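Long-range contacts in TatD-related deoxyribonuclease (Thermotoga maritima, PDB 1J6O), which probably acts as a metal-dependent DNA nuclease of the TatD family, hydrolysing ester bonds in DNA: residues His19-Gln24 with Lys55-Leu60; Asp77-Pro82 with Asn111-Glu116; Glu83-His88 with Val123-Leu128; Gly161-Phe166 with Leu179-Gly184; Leu211-Pro216 with Lys226-Lys231. All blocks are in the same frame, centred on the assembly; numbering follows the deposited sequence.

Contact 1: residues His19-Gln24 with Lys55-Leu60; sequences HLHFHQ and KKSLDL
H21 lies against helix 51-61 through its imidazole and S57, and this pair forms the tight part of the contact. The 19-24 segment is the loop after barrel strand 13-18 and carries H19, a predicted metal ligand, so the helix packs on a loop of the probable active site. S57 CB sits 3.9 Å from the centroid of the H21 ring, 12° off the ring normal, a CH-pi contact over the middle of the face. CD1 of F22 covers the opposite face nearer the rim, so the imidazole is sandwiched. One turn along the helix from K56, L60 pushes CD2 against the backbone where L20 passes into H21, 3.7 Å from H21 N, and the same methyl touches L20 CB at 3.8 Å.

The solvent side is looser. K56 meets the ring through its CB, 3.9 Å from H21 CD2, the two side chains crossing obliquely. Its exposed chain bends at chi3 (98°) and again at chi4, and NZ ends 3.7 Å from H21 O. Two polar atoms here bond other residues: H21 NE2 to D53 OD2, on the same helix, and S57 OG to N46. Apolar and CH-pi packing therefore joins the segments, while the D53 bond helps fix the imidazole's rotation.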
# COMPACT_ATOMS: atom_id res chain seq x y z
N HIS A 19 0.96 -5.29 7.37
CA HIS A 19 1.36 -6.71 7.30
C HIS A 19 1.17 -7.20 8.74
O HIS A 19 2.15 -7.66 9.40
CB HIS A 19 2.85 -6.86 6.93
CG HIS A 19 3.23 -6.17 5.66
ND1 HIS A 19 2.86 -6.64 4.42
CD2 HIS A 19 4.00 -5.07 5.44
CE1 HIS A 19 3.40 -5.87 3.48
NE2 HIS A 19 4.10 -4.92 4.07
N LEU A 20 -0.07 -7.16 9.21
CA LEU A 20 -0.38 -7.57 10.58
C LEU A 20 -0.18 -9.04 10.86
O LEU A 20 -0.09 -9.45 12.03
CB LEU A 20 -1.81 -7.13 10.92
CG LEU A 20 -1.98 -5.61 11.00
CD1 LEU A 20 -3.48 -5.21 10.91
CD2 LEU A 20 -1.38 -5.12 12.31
N HIS A 21 -0.10 -9.82 9.79
CA HIS A 21 0.08 -11.26 9.92
C HIS A 21 1.55 -11.65 10.05
O HIS A 21 1.85 -12.84 10.21
CB HIS A 21 -0.56 -11.99 8.73
CG HIS A 21 -0.04 -11.54 7.41
ND1 HIS A 21 -0.16 -10.24 6.95
CD2 HIS A 21 0.71 -12.20 6.48
CE1 HIS A 21 0.49 -10.12 5.81
NE2 HIS A 21 1.03 -11.29 5.50
N PHE A 22 2.47 -10.69 9.97
CA PHE A 22 3.89 -11.00 10.09
C PHE A 22 4.16 -11.43 11.53
O PHE A 22 3.40 -11.06 12.46
CB PHE A 22 4.75 -9.80 9.73
CG PHE A 22 4.89 -9.57 8.23
CD1 PHE A 22 4.11 -10.28 7.31
CD2 PHE A 22 5.85 -8.68 7.74
CE1 PHE A 22 4.29 -10.11 5.92
CE2 PHE A 22 6.02 -8.51 6.35
CZ PHE A 22 5.24 -9.22 5.45
N HIS A 23 5.22 -12.21 11.72
CA HIS A 23 5.56 -12.69 13.05
C HIS A 23 5.83 -11.62 14.12
O HIS A 23 5.74 -11.92 15.32
CB HIS A 23 6.73 -13.68 12.96
CG HIS A 23 8.08 -13.05 12.88
ND1 HIS A 23 8.74 -12.55 13.98
CD2 HIS A 23 8.91 -12.85 11.82
CE1 HIS A 23 9.92 -12.08 13.61
NE2 HIS A 23 10.05 -12.25 12.31
N GLN A 24 6.17 -10.40 13.72
CA GLN A 24 6.42 -9.35 14.70
C GLN A 24 5.15 -8.99 15.49
O GLN A 24 5.21 -8.32 16.50
CB GLN A 24 6.99 -8.09 14.02
CG GLN A 24 8.44 -8.24 13.56
CD GLN A 24 8.55 -8.89 12.21
OE1 GLN A 24 7.55 -9.23 11.59
NE2 GLN A 24 9.79 -9.06 11.74
N LYS A 55 -2.10 -16.05 1.76
CA LYS A 55 -3.14 -16.90 2.38
C LYS A 55 -3.29 -16.51 3.87
O LYS A 55 -4.40 -16.42 4.38
CB LYS A 55 -2.77 -18.39 2.26
CG LYS A 55 -3.93 -19.41 2.42
CD LYS A 55 -4.67 -19.35 3.72
CE LYS A 55 -5.66 -20.53 3.89
NZ LYS A 55 -6.95 -20.40 3.15
N LYS A 56 -2.17 -16.25 4.55
CA LYS A 56 -2.23 -15.86 5.98
C LYS A 56 -2.90 -14.50 6.13
O LYS A 56 -3.65 -14.27 7.08
CB LYS A 56 -0.84 -15.79 6.58
CG LYS A 56 -0.17 -17.16 6.71
CD LYS A 56 1.27 -17.05 7.17
CE LYS A 56 1.42 -17.28 8.67
NZ LYS A 56 0.65 -16.30 9.49
N SER A 57 -2.61 -13.60 5.19
CA SER A 57 -3.20 -12.26 5.21
C SER A 57 -4.71 -12.42 5.02
O SER A 57 -5.51 -11.82 5.75
CB SER A 57 -2.61 -11.41 4.06
OG SER A 57 -3.20 -10.11 4.02
N LEU A 58 -5.12 -13.23 4.06
CA LEU A 58 -6.56 -13.41 3.85
C LEU A 58 -7.25 -14.00 5.07
O LEU A 58 -8.33 -13.55 5.47
CB LEU A 58 -6.82 -14.30 2.63
CG LEU A 58 -8.28 -14.63 2.29
CD1 LEU A 58 -9.12 -13.35 2.13
CD2 LEU A 58 -8.30 -15.46 1.02
N ASP A 59 -6.63 -15.00 5.65
CA ASP A 59 -7.22 -15.63 6.82
C ASP A 59 -7.37 -14.64 7.95
O ASP A 59 -8.38 -14.64 8.66
CB ASP A 59 -6.40 -16.84 7.25
CG ASP A 59 -6.67 -18.04 6.36
OD1 ASP A 59 -7.60 -17.94 5.54
OD2 ASP A 59 -5.97 -19.07 6.47
N LEU A 60 -6.39 -13.76 8.10
CA LEU A 60 -6.48 -12.78 9.18
C LEU A 60 -7.57 -11.74 8.89
O LEU A 60 -8.31 -11.35 9.79
CB LEU A 60 -5.15 -12.08 9.35
CG LEU A 60 -5.07 -10.97 10.41
CD1 LEU A 60 -5.44 -11.54 11.79
CD2 LEU A 60 -3.65 -10.41 10.41

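Contact 2: residues Asp77-Pro82 with Asn111-Glu116; sequences DAKEVP and NISPAE
Two loops at the carboxyl ends of TIM-barrel strands 67-71 and 98-107 meet where the backbone at K79 comes up against S113, just before helix 115-132, whose N-cap position is held by P114. The backbone N of K79 donates to S113 OG over 3.1 Å, with an N-H...O angle of 154°. S113 OG is turned anti to its own carbonyl carbon (chi1 -77°), and it also bonds the carbonyl O of H76. The hydroxyl thus receives one bond from the 77-82 loop and gives one back to the residue just before it, linking both loops through one buried oxygen.

Beside this bond A78 packs its CB 4.0 Å from S113 CB, and the same methyl touches V117 and V121 of helix 115-132. The turn that presents these residues is closed by E80 N bonding D77 O at 3.1 Å. K79 runs its aliphatic part over the other segment, starting with CG 3.5 Å from S113 OG. Beyond CG, K79 CE comes within 3.1 Å of the carbonyl O of I112 and lies 4.2 Å from I112 CG2.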
# COMPACT_ATOMS: atom_id res chain seq x y z
N ASP A 77 10.20 -12.11 -4.26
CA ASP A 77 9.76 -13.49 -4.42
C ASP A 77 9.44 -13.89 -5.87
O ASP A 77 8.93 -14.99 -6.09
CB ASP A 77 8.49 -13.73 -3.55
CG ASP A 77 8.60 -13.21 -2.08
OD1 ASP A 77 8.70 -11.97 -1.83
OD2 ASP A 77 8.54 -14.04 -1.14
N ALA A 78 9.75 -13.05 -6.85
CA ALA A 78 9.45 -13.37 -8.26
C ALA A 78 10.05 -14.64 -8.87
O ALA A 78 9.41 -15.30 -9.69
CB ALA A 78 9.79 -12.15 -9.17
N LYS A 79 11.28 -14.97 -8.50
CA LYS A 79 11.94 -16.16 -9.02
C LYS A 79 11.38 -17.41 -8.39
O LYS A 79 11.70 -18.50 -8.84
CB LYS A 79 13.46 -16.10 -8.79
CG LYS A 79 13.89 -16.15 -7.32
CD LYS A 79 15.41 -15.93 -7.21
CE LYS A 79 15.84 -15.57 -5.79
NZ LYS A 79 15.44 -16.60 -4.79
N GLU A 80 10.55 -17.25 -7.36
CA GLU A 80 9.93 -18.38 -6.63
C GLU A 80 8.50 -18.75 -7.02
O GLU A 80 7.96 -19.76 -6.52
CB GLU A 80 9.93 -18.08 -5.12
CG GLU A 80 11.24 -17.54 -4.55
CD GLU A 80 12.40 -18.51 -4.68
OE1 GLU A 80 12.22 -19.63 -5.24
OE2 GLU A 80 13.51 -18.15 -4.22
N VAL A 81 7.86 -17.99 -7.90
CA VAL A 81 6.49 -18.34 -8.25
C VAL A 81 6.29 -19.66 -9.00
O VAL A 81 7.04 -20.00 -9.91
CB VAL A 81 5.80 -17.21 -9.09
CG1 VAL A 81 5.80 -15.89 -8.31
CG2 VAL A 81 6.51 -17.05 -10.43
N PRO A 82 5.25 -20.40 -8.60
CA PRO A 82 4.90 -21.68 -9.22
C PRO A 82 4.27 -21.31 -10.55
O PRO A 82 3.84 -20.18 -10.74
CB PRO A 82 3.86 -22.26 -8.25
CG PRO A 82 4.09 -21.52 -6.97
CD PRO A 82 4.41 -20.14 -7.43
N ASN A 111 17.42 -6.39 -5.68
CA ASN A 111 17.59 -7.39 -6.74
C ASN A 111 17.76 -8.83 -6.27
O ASN A 111 18.68 -9.55 -6.69
CB ASN A 111 18.75 -6.99 -7.64
CG ASN A 111 18.36 -5.93 -8.65
OD1 ASN A 111 18.88 -4.73 -8.48
ND2 ASN A 111 17.59 -6.19 -9.57
N ILE A 112 16.85 -9.26 -5.41
CA ILE A 112 16.86 -10.61 -4.88
C ILE A 112 16.46 -11.50 -6.06
O ILE A 112 16.87 -12.65 -6.16
CB ILE A 112 15.83 -10.75 -3.74
CG1 ILE A 112 16.26 -9.88 -2.55
CG2 ILE A 112 15.68 -12.19 -3.36
CD1 ILE A 112 17.63 -10.23 -1.99
N SER A 113 15.60 -10.97 -6.94
CA SER A 113 15.15 -11.71 -8.11
C SER A 113 15.68 -10.89 -9.29
O SER A 113 15.78 -9.65 -9.20
CB SER A 113 13.61 -11.79 -8.19
OG SER A 113 13.11 -12.76 -7.28
N PRO A 114 16.07 -11.57 -10.38
CA PRO A 114 16.60 -10.94 -11.60
C PRO A 114 15.54 -9.99 -12.17
O PRO A 114 14.33 -10.25 -12.06
CB PRO A 114 16.86 -12.13 -12.53
CG PRO A 114 17.17 -13.25 -11.54
CD PRO A 114 16.10 -13.04 -10.50
N ALA A 115 15.99 -8.89 -12.76
CA ALA A 115 15.09 -7.90 -13.34
C ALA A 115 14.06 -8.43 -14.32
O ALA A 115 12.88 -8.11 -14.19
CB ALA A 115 15.89 -6.79 -14.01
N GLU A 116 14.46 -9.22 -15.31
CA GLU A 116 13.45 -9.70 -16.26
C GLU A 116 12.40 -10.62 -15.64
O GLU A 116 11.25 -10.67 -16.09
CB GLU A 116 14.14 -10.36 -17.46
CG GLU A 116 14.90 -9.36 -18.34
CD GLU A 116 14.02 -8.18 -18.79
OE1 GLU A 116 12.89 -8.44 -19.28
OE2 GLU A 116 14.48 -7.01 -18.66

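Contact 3: residues Glu83-His88 with Val123-Leu128; sequences EDFIEH and VEQIEL
F85, in the first turn of helix 85-92, directs the edge of its ring at the second helix and meets two residues there. CE1 comes within 3.3 Å of E124 OE1, near the ring plane, where the polarised C-H edge probably suits a carboxylate oxygen; that oxygen also forms a salt bridge with R120. CE2 touches Q125 CG at 3.9 Å, and the amide plane of Q125 stands 88° from the ring. Q125 is itself tied down by V73 N, bonded to OE1, and V121 O, bonded to NE2.

I86 follows. Its CG1, anti to the carbonyl carbon (chi1 -73°), lies over the F85 ring toward the rim, while CD1 reaches the second backbone, 3.5 Å from E124 O. CD1 also meets the aliphatic carbons E124 CB at 3.9 Å and Q125 CG at 4.0 Å. The other branch, I86 CG2, slides past L128 in the opposite direction, 4.1 Å from its CD1. Since L128 and Q125 also touch I101 of strand 98-107, the contact joins neighbouring helices in the outer layer of a TIM barrel.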
# COMPACT_ATOMS: atom_id res chain seq x y z
N GLU A 83 4.20 -22.27 -11.47
CA GLU A 83 3.61 -22.01 -12.78
C GLU A 83 2.16 -21.53 -12.74
O GLU A 83 1.74 -20.77 -13.60
CB GLU A 83 3.71 -23.29 -13.65
N ASP A 84 1.41 -21.97 -11.75
CA ASP A 84 0.01 -21.57 -11.64
C ASP A 84 -0.22 -20.48 -10.61
O ASP A 84 -1.34 -20.35 -10.10
CB ASP A 84 -0.83 -22.80 -11.30
N PHE A 85 0.79 -19.68 -10.32
CA PHE A 85 0.61 -18.63 -9.32
C PHE A 85 -0.51 -17.61 -9.56
O PHE A 85 -1.18 -17.18 -8.61
CB PHE A 85 1.96 -17.95 -9.02
CG PHE A 85 2.19 -16.65 -9.73
CD1 PHE A 85 2.82 -16.64 -10.98
CD2 PHE A 85 1.84 -15.45 -9.13
CE1 PHE A 85 3.10 -15.43 -11.62
CE2 PHE A 85 2.11 -14.24 -9.76
CZ PHE A 85 2.74 -14.22 -11.01
N ILE A 86 -0.75 -17.26 -10.81
CA ILE A 86 -1.81 -16.30 -11.09
C ILE A 86 -3.18 -16.92 -10.81
O ILE A 86 -4.09 -16.26 -10.32
CB ILE A 86 -1.73 -15.81 -12.54
CG1 ILE A 86 -0.54 -14.87 -12.72
CG2 ILE A 86 -3.03 -15.08 -12.94
CD1 ILE A 86 -0.65 -13.61 -11.90
N GLU A 87 -3.33 -18.21 -11.13
CA GLU A 87 -4.59 -18.90 -10.89
C GLU A 87 -4.84 -18.98 -9.40
O GLU A 87 -5.97 -18.89 -8.92
CB GLU A 87 -4.56 -20.32 -11.45
CG GLU A 87 -4.80 -20.44 -12.93
CD GLU A 87 -5.35 -21.81 -13.28
OE1 GLU A 87 -4.74 -22.83 -12.85
OE2 GLU A 87 -6.39 -21.87 -13.98
N HIS A 88 -3.76 -19.19 -8.66
CA HIS A 88 -3.87 -19.29 -7.22
C HIS A 88 -4.30 -17.93 -6.62
O HIS A 88 -5.10 -17.90 -5.69
CB HIS A 88 -2.55 -19.75 -6.65
CG HIS A 88 -2.68 -20.40 -5.31
ND1 HIS A 88 -1.92 -21.49 -4.94
CD2 HIS A 88 -3.45 -20.10 -4.24
CE1 HIS A 88 -2.21 -21.83 -3.70
NE2 HIS A 88 -3.13 -21.00 -3.25
N VAL A 123 4.12 -7.91 -14.60
CA VAL A 123 3.19 -7.81 -15.71
C VAL A 123 2.02 -8.77 -15.55
O VAL A 123 0.87 -8.41 -15.78
CB VAL A 123 3.90 -8.08 -17.07
CG1 VAL A 123 2.88 -8.31 -18.17
CG2 VAL A 123 4.80 -6.91 -17.41
N GLU A 124 2.29 -10.00 -15.14
CA GLU A 124 1.22 -10.95 -14.97
C GLU A 124 0.21 -10.56 -13.89
O GLU A 124 -0.98 -10.87 -14.02
CB GLU A 124 1.81 -12.34 -14.71
CG GLU A 124 2.81 -12.71 -15.81
CD GLU A 124 3.21 -14.17 -15.84
OE1 GLU A 124 3.55 -14.72 -14.78
OE2 GLU A 124 3.22 -14.78 -16.95
N GLN A 125 0.65 -9.87 -12.85
CA GLN A 125 -0.27 -9.46 -11.79
C GLN A 125 -1.08 -8.23 -12.23
O GLN A 125 -2.26 -8.07 -11.86
CB GLN A 125 0.50 -9.20 -10.51
CG GLN A 125 0.95 -10.52 -9.88
CD GLN A 125 1.75 -10.32 -8.62
OE1 GLN A 125 1.18 -10.15 -7.53
NE2 GLN A 125 3.06 -10.34 -8.75
N ILE A 126 -0.44 -7.36 -13.01
CA ILE A 126 -1.12 -6.19 -13.52
C ILE A 126 -2.25 -6.74 -14.40
O ILE A 126 -3.39 -6.25 -14.36
CB ILE A 126 -0.17 -5.34 -14.39
CG1 ILE A 126 0.84 -4.64 -13.49
CG2 ILE A 126 -0.96 -4.37 -15.25
CD1 ILE A 126 1.95 -3.94 -14.30
N GLU A 127 -1.93 -7.75 -15.23
CA GLU A 127 -2.96 -8.33 -16.11
C GLU A 127 -4.09 -8.96 -15.31
O GLU A 127 -5.27 -8.87 -15.70
CB GLU A 127 -2.33 -9.35 -17.07
CG GLU A 127 -1.33 -8.66 -17.96
CD GLU A 127 -0.68 -9.57 -19.00
OE1 GLU A 127 -0.20 -10.66 -18.64
OE2 GLU A 127 -0.60 -9.14 -20.15
N LEU A 128 -3.75 -9.60 -14.19
CA LEU A 128 -4.79 -10.21 -13.38
C LEU A 128 -5.69 -9.12 -12.77
O LEU A 128 -6.92 -9.25 -12.73
CB LEU A 128 -4.19 -11.05 -12.25
CG LEU A 128 -5.22 -11.60 -11.26
CD1 LEU A 128 -6.16 -12.60 -11.94
CD2 LEU A 128 -4.49 -12.28 -10.12

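Contact 4: residues Gly161-Phe166 with Leu179-Gly184; sequences GVIHAF and LGFLLG
I163 is bonded at both its backbone N and its O to the strand alongside. Its N donates to L182 O at 2.9 Å, nearly along the C=O axis, and its O accepts from G184 N at 2.9 Å. Before it, G161 O takes L182 N at 3.0 Å; beyond it, F166 N reaches G184 O at 3.0 Å, in the carbonyl plane, continuing the ladder of bonds past I163. G161 N and G180 O are satisfied by a shared water that accepts from the first and donates to the second. E212 takes care of A165 N and of H164 ND1, on a histidine predicted to bind a divalent metal.

The side chains add two CH-pi contacts. I163 CD1 lies over the F181 ring toward its rim, and L183 CD1 stands 4.1 Å from the centroid of the F166 ring. V162 and L182 point to the other face of the sheet, where F263 touches V162 and I262 touches L182. Two parallel neighbouring strands joined through helix 170-179 form a beta-alpha-beta crossover, the repeating unit of a TIM barrel.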
# COMPACT_ATOMS: atom_id res chain seq x y z
N GLY A 161 -4.97 2.27 -8.65
CA GLY A 161 -4.41 1.83 -7.38
C GLY A 161 -3.51 2.82 -6.67
O GLY A 161 -3.67 4.04 -6.75
N VAL A 162 -2.52 2.28 -5.98
CA VAL A 162 -1.58 3.08 -5.23
C VAL A 162 -0.15 2.65 -5.41
O VAL A 162 0.13 1.45 -5.48
CB VAL A 162 -1.88 2.94 -3.73
CG1 VAL A 162 -1.05 3.89 -2.94
CG2 VAL A 162 -3.40 3.14 -3.46
N ILE A 163 0.76 3.62 -5.47
CA ILE A 163 2.19 3.33 -5.59
C ILE A 163 2.50 3.53 -4.11
O ILE A 163 2.60 4.65 -3.59
CB ILE A 163 2.94 4.38 -6.42
CG1 ILE A 163 2.33 4.45 -7.82
CG2 ILE A 163 4.43 4.00 -6.47
CD1 ILE A 163 2.30 3.09 -8.55
N HIS A 164 2.65 2.42 -3.40
CA HIS A 164 2.92 2.50 -1.98
C HIS A 164 4.32 2.98 -1.59
O HIS A 164 5.27 2.81 -2.34
CB HIS A 164 2.55 1.14 -1.38
CG HIS A 164 3.70 0.35 -0.85
ND1 HIS A 164 4.12 0.45 0.46
CD2 HIS A 164 4.50 -0.57 -1.43
CE1 HIS A 164 5.13 -0.38 0.66
NE2 HIS A 164 5.37 -1.01 -0.47
N ALA A 165 4.41 3.61 -0.42
CA ALA A 165 5.70 4.13 0.09
C ALA A 165 6.42 4.86 -1.03
O ALA A 165 7.62 4.63 -1.28
CB ALA A 165 6.57 2.98 0.62
N PHE A 166 5.69 5.74 -1.71
CA PHE A 166 6.26 6.51 -2.82
C PHE A 166 7.59 7.11 -2.40
O PHE A 166 7.67 7.83 -1.41
CB PHE A 166 5.31 7.63 -3.26
CG PHE A 166 5.85 8.43 -4.40
CD1 PHE A 166 5.83 7.90 -5.69
CD2 PHE A 166 6.42 9.67 -4.19
CE1 PHE A 166 6.38 8.61 -6.75
CE2 PHE A 166 6.97 10.39 -5.26
CZ PHE A 166 6.95 9.85 -6.53
N LEU A 179 -1.19 8.94 -14.52
CA LEU A 179 -1.58 7.62 -15.02
C LEU A 179 -2.83 7.16 -14.26
O LEU A 179 -3.50 6.21 -14.67
CB LEU A 179 -0.44 6.61 -14.82
CG LEU A 179 -0.46 5.25 -15.51
CD1 LEU A 179 -0.74 5.42 -16.99
CD2 LEU A 179 0.90 4.56 -15.32
N GLY A 180 -3.12 7.84 -13.15
CA GLY A 180 -4.30 7.47 -12.37
C GLY A 180 -4.06 6.83 -11.00
O GLY A 180 -4.99 6.38 -10.35
N PHE A 181 -2.81 6.78 -10.57
CA PHE A 181 -2.48 6.19 -9.28
C PHE A 181 -2.45 7.24 -8.22
O PHE A 181 -2.33 8.41 -8.53
CB PHE A 181 -1.10 5.57 -9.32
CG PHE A 181 -1.05 4.27 -10.01
CD1 PHE A 181 -0.85 4.21 -11.38
CD2 PHE A 181 -1.25 3.10 -9.30
CE1 PHE A 181 -0.85 2.97 -12.04
CE2 PHE A 181 -1.25 1.88 -9.94
CZ PHE A 181 -1.05 1.80 -11.32
N LEU A 182 -2.59 6.80 -6.96
CA LEU A 182 -2.52 7.69 -5.82
C LEU A 182 -1.16 7.27 -5.22
O LEU A 182 -0.63 6.20 -5.57
CB LEU A 182 -3.66 7.45 -4.84
CG LEU A 182 -4.70 8.58 -5.02
CD1 LEU A 182 -5.32 8.48 -6.39
CD2 LEU A 182 -5.75 8.51 -3.93
N LEU A 183 -0.60 8.10 -4.36
CA LEU A 183 0.69 7.83 -3.73
C LEU A 183 0.58 7.57 -2.23
O LEU A 183 -0.05 8.34 -1.50
CB LEU A 183 1.63 9.02 -3.97
CG LEU A 183 1.66 9.52 -5.41
CD1 LEU A 183 2.59 10.71 -5.48
CD2 LEU A 183 2.13 8.42 -6.35
N GLY A 184 1.21 6.49 -1.78
CA GLY A 184 1.20 6.13 -0.38
C GLY A 184 2.32 6.81 0.39
O GLY A 184 3.51 6.72 0.04
O HOH W 1 -5.87 5.05 -7.94

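Contact 5: residues Leu211-Pro216 with Lys226-Lys231; sequences LETDCP and KRNEPK
T213 opens an ST turn at the carboxyl end of the last barrel strand, 209-211, and packs against N228 and P230 of the same loop. Its OG1 accepts from C215 N and also bonds D15, while CG2 turns to P230, 3.8 Å from its CA. The N228 amide, with CG anti to its backbone N (chi1 -167°), brings ND2 to 3.6 Å from T213 CB, while ND2 bonds F217 O. C215 points its SG at the proline ring, 3.9 Å from P230 CD. Its CB rests 3.3 Å from N228 O, buried without a hydrogen-bond partner; P216 CA makes only a CA-H...O contact with it.

P216, after a cis peptide bond, sets CB 3.6 Å from R227 CG. Beyond that methylene the guanidinium turns to E229 OE2, in its plane, and to D28. The turn also carries D214, a predicted metal ligand bonded to H19. P216 O accepts N228 N at 3.0 Å, the donor 39° above the carbonyl plane, and a water that donates to K226 O.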
# COMPACT_ATOMS: atom_id res chain seq x y z
N LEU A 211 -2.65 7.25 3.27
CA LEU A 211 -1.68 6.99 4.33
C LEU A 211 -1.37 5.51 4.42
O LEU A 211 -2.15 4.66 3.96
CB LEU A 211 -2.26 7.39 5.68
CG LEU A 211 -2.92 8.76 5.81
CD1 LEU A 211 -3.75 8.78 7.10
CD2 LEU A 211 -1.85 9.86 5.83
N GLU A 212 -0.22 5.19 5.00
CA GLU A 212 0.13 3.80 5.16
C GLU A 212 1.21 3.71 6.23
O GLU A 212 1.86 4.72 6.55
CB GLU A 212 0.67 3.22 3.86
CG GLU A 212 2.12 3.63 3.54
CD GLU A 212 2.63 2.94 2.30
OE1 GLU A 212 2.18 3.34 1.21
OE2 GLU A 212 3.44 1.98 2.41
N THR A 213 1.36 2.53 6.82
CA THR A 213 2.39 2.34 7.83
C THR A 213 3.41 1.34 7.31
O THR A 213 4.59 1.45 7.64
CB THR A 213 1.86 1.69 9.14
OG1 THR A 213 1.28 0.41 8.83
CG2 THR A 213 0.86 2.58 9.85
N ASP A 214 2.97 0.39 6.49
CA ASP A 214 3.84 -0.65 5.97
C ASP A 214 4.31 -1.41 7.24
O ASP A 214 5.38 -2.03 7.27
CB ASP A 214 5.05 -0.07 5.22
CG ASP A 214 5.75 -1.12 4.35
OD1 ASP A 214 5.15 -2.19 4.06
OD2 ASP A 214 6.92 -0.86 3.95
N CYS A 215 3.49 -1.39 8.31
CA CYS A 215 3.88 -2.09 9.55
C CYS A 215 4.17 -3.57 9.25
O CYS A 215 3.47 -4.19 8.44
CB CYS A 215 2.78 -1.94 10.61
SG CYS A 215 1.17 -2.68 10.22
N PRO A 216 5.12 -4.19 9.98
CA PRO A 216 5.92 -3.60 11.06
C PRO A 216 7.08 -2.70 10.66
O PRO A 216 7.81 -2.21 11.52
CB PRO A 216 6.43 -4.83 11.79
CG PRO A 216 6.80 -5.75 10.59
CD PRO A 216 5.53 -5.59 9.71
N LYS A 226 11.59 0.95 16.69
CA LYS A 226 10.48 0.20 17.28
C LYS A 226 9.63 -0.40 16.19
O LYS A 226 9.68 0.05 15.05
CB LYS A 226 9.59 1.11 18.14
CG LYS A 226 10.30 1.75 19.35
CD LYS A 226 10.60 0.70 20.43
CE LYS A 226 11.57 1.24 21.50
NZ LYS A 226 11.21 2.59 22.00
N ARG A 227 8.85 -1.43 16.55
CA ARG A 227 7.98 -2.08 15.57
C ARG A 227 6.94 -1.03 15.21
O ARG A 227 6.44 -0.34 16.08
CB ARG A 227 7.24 -3.25 16.23
CG ARG A 227 6.26 -3.95 15.31
CD ARG A 227 5.45 -4.93 16.11
NE ARG A 227 4.49 -4.21 16.95
CZ ARG A 227 3.66 -4.80 17.79
NH1 ARG A 227 3.69 -6.12 17.90
NH2 ARG A 227 2.79 -4.07 18.51
N ASN A 228 6.60 -0.90 13.94
CA ASN A 228 5.60 0.09 13.53
C ASN A 228 4.23 -0.59 13.61
O ASN A 228 4.15 -1.81 13.56
CB ASN A 228 5.90 0.51 12.10
CG ASN A 228 5.15 1.77 11.66
OD1 ASN A 228 4.54 2.45 12.47
ND2 ASN A 228 5.22 2.07 10.36
N GLU A 229 3.17 0.20 13.79
CA GLU A 229 1.81 -0.34 13.86
C GLU A 229 0.85 0.77 13.46
O GLU A 229 1.22 1.97 13.51
CB GLU A 229 1.49 -0.90 15.25
CG GLU A 229 1.56 0.10 16.37
CD GLU A 229 1.20 -0.55 17.67
OE1 GLU A 229 -0.02 -0.68 17.93
OE2 GLU A 229 2.13 -0.96 18.41
N PRO A 230 -0.40 0.41 13.08
CA PRO A 230 -1.41 1.37 12.64
C PRO A 230 -1.67 2.61 13.47
O PRO A 230 -1.80 3.69 12.90
CB PRO A 230 -2.67 0.52 12.50
CG PRO A 230 -2.09 -0.79 12.01
CD PRO A 230 -0.93 -0.96 12.99
N LYS A 231 -1.72 2.49 14.79
CA LYS A 231 -1.98 3.69 15.59
C LYS A 231 -0.90 4.77 15.48
O LYS A 231 -1.14 5.91 15.86
CB LYS A 231 -2.18 3.32 17.06
CG LYS A 231 -0.91 2.91 17.76
CD LYS A 231 -1.20 2.55 19.20
CE LYS A 231 0.08 2.13 19.89
NZ LYS A 231 -0.19 1.65 21.28
O HOH W 2 10.43 -1.28 12.51

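How the contacts relate
Contact 4, about 8 Å from the chain's centre, is the barrel wall itself and the one built on a run of backbone bonds between strands. Contacts 1 and 5 lie further out, contact 1 setting a loop on helix 51-61 and contact 5 joining two parts of one loop; they touch through H19 with D214, Q24 with R227 and F22 with P216. E212 of contact 5 bonds H164 and A165 of contact 4, and contacts 1, 4 and 5 each carry one predicted metal ligand: H19, H164 and D214. Contacts 2 and 3 share helix 115-132 some 20 Å from the centre: the first, partly exposed, turns on a serine hydroxyl, the second on buried helix-helix packing.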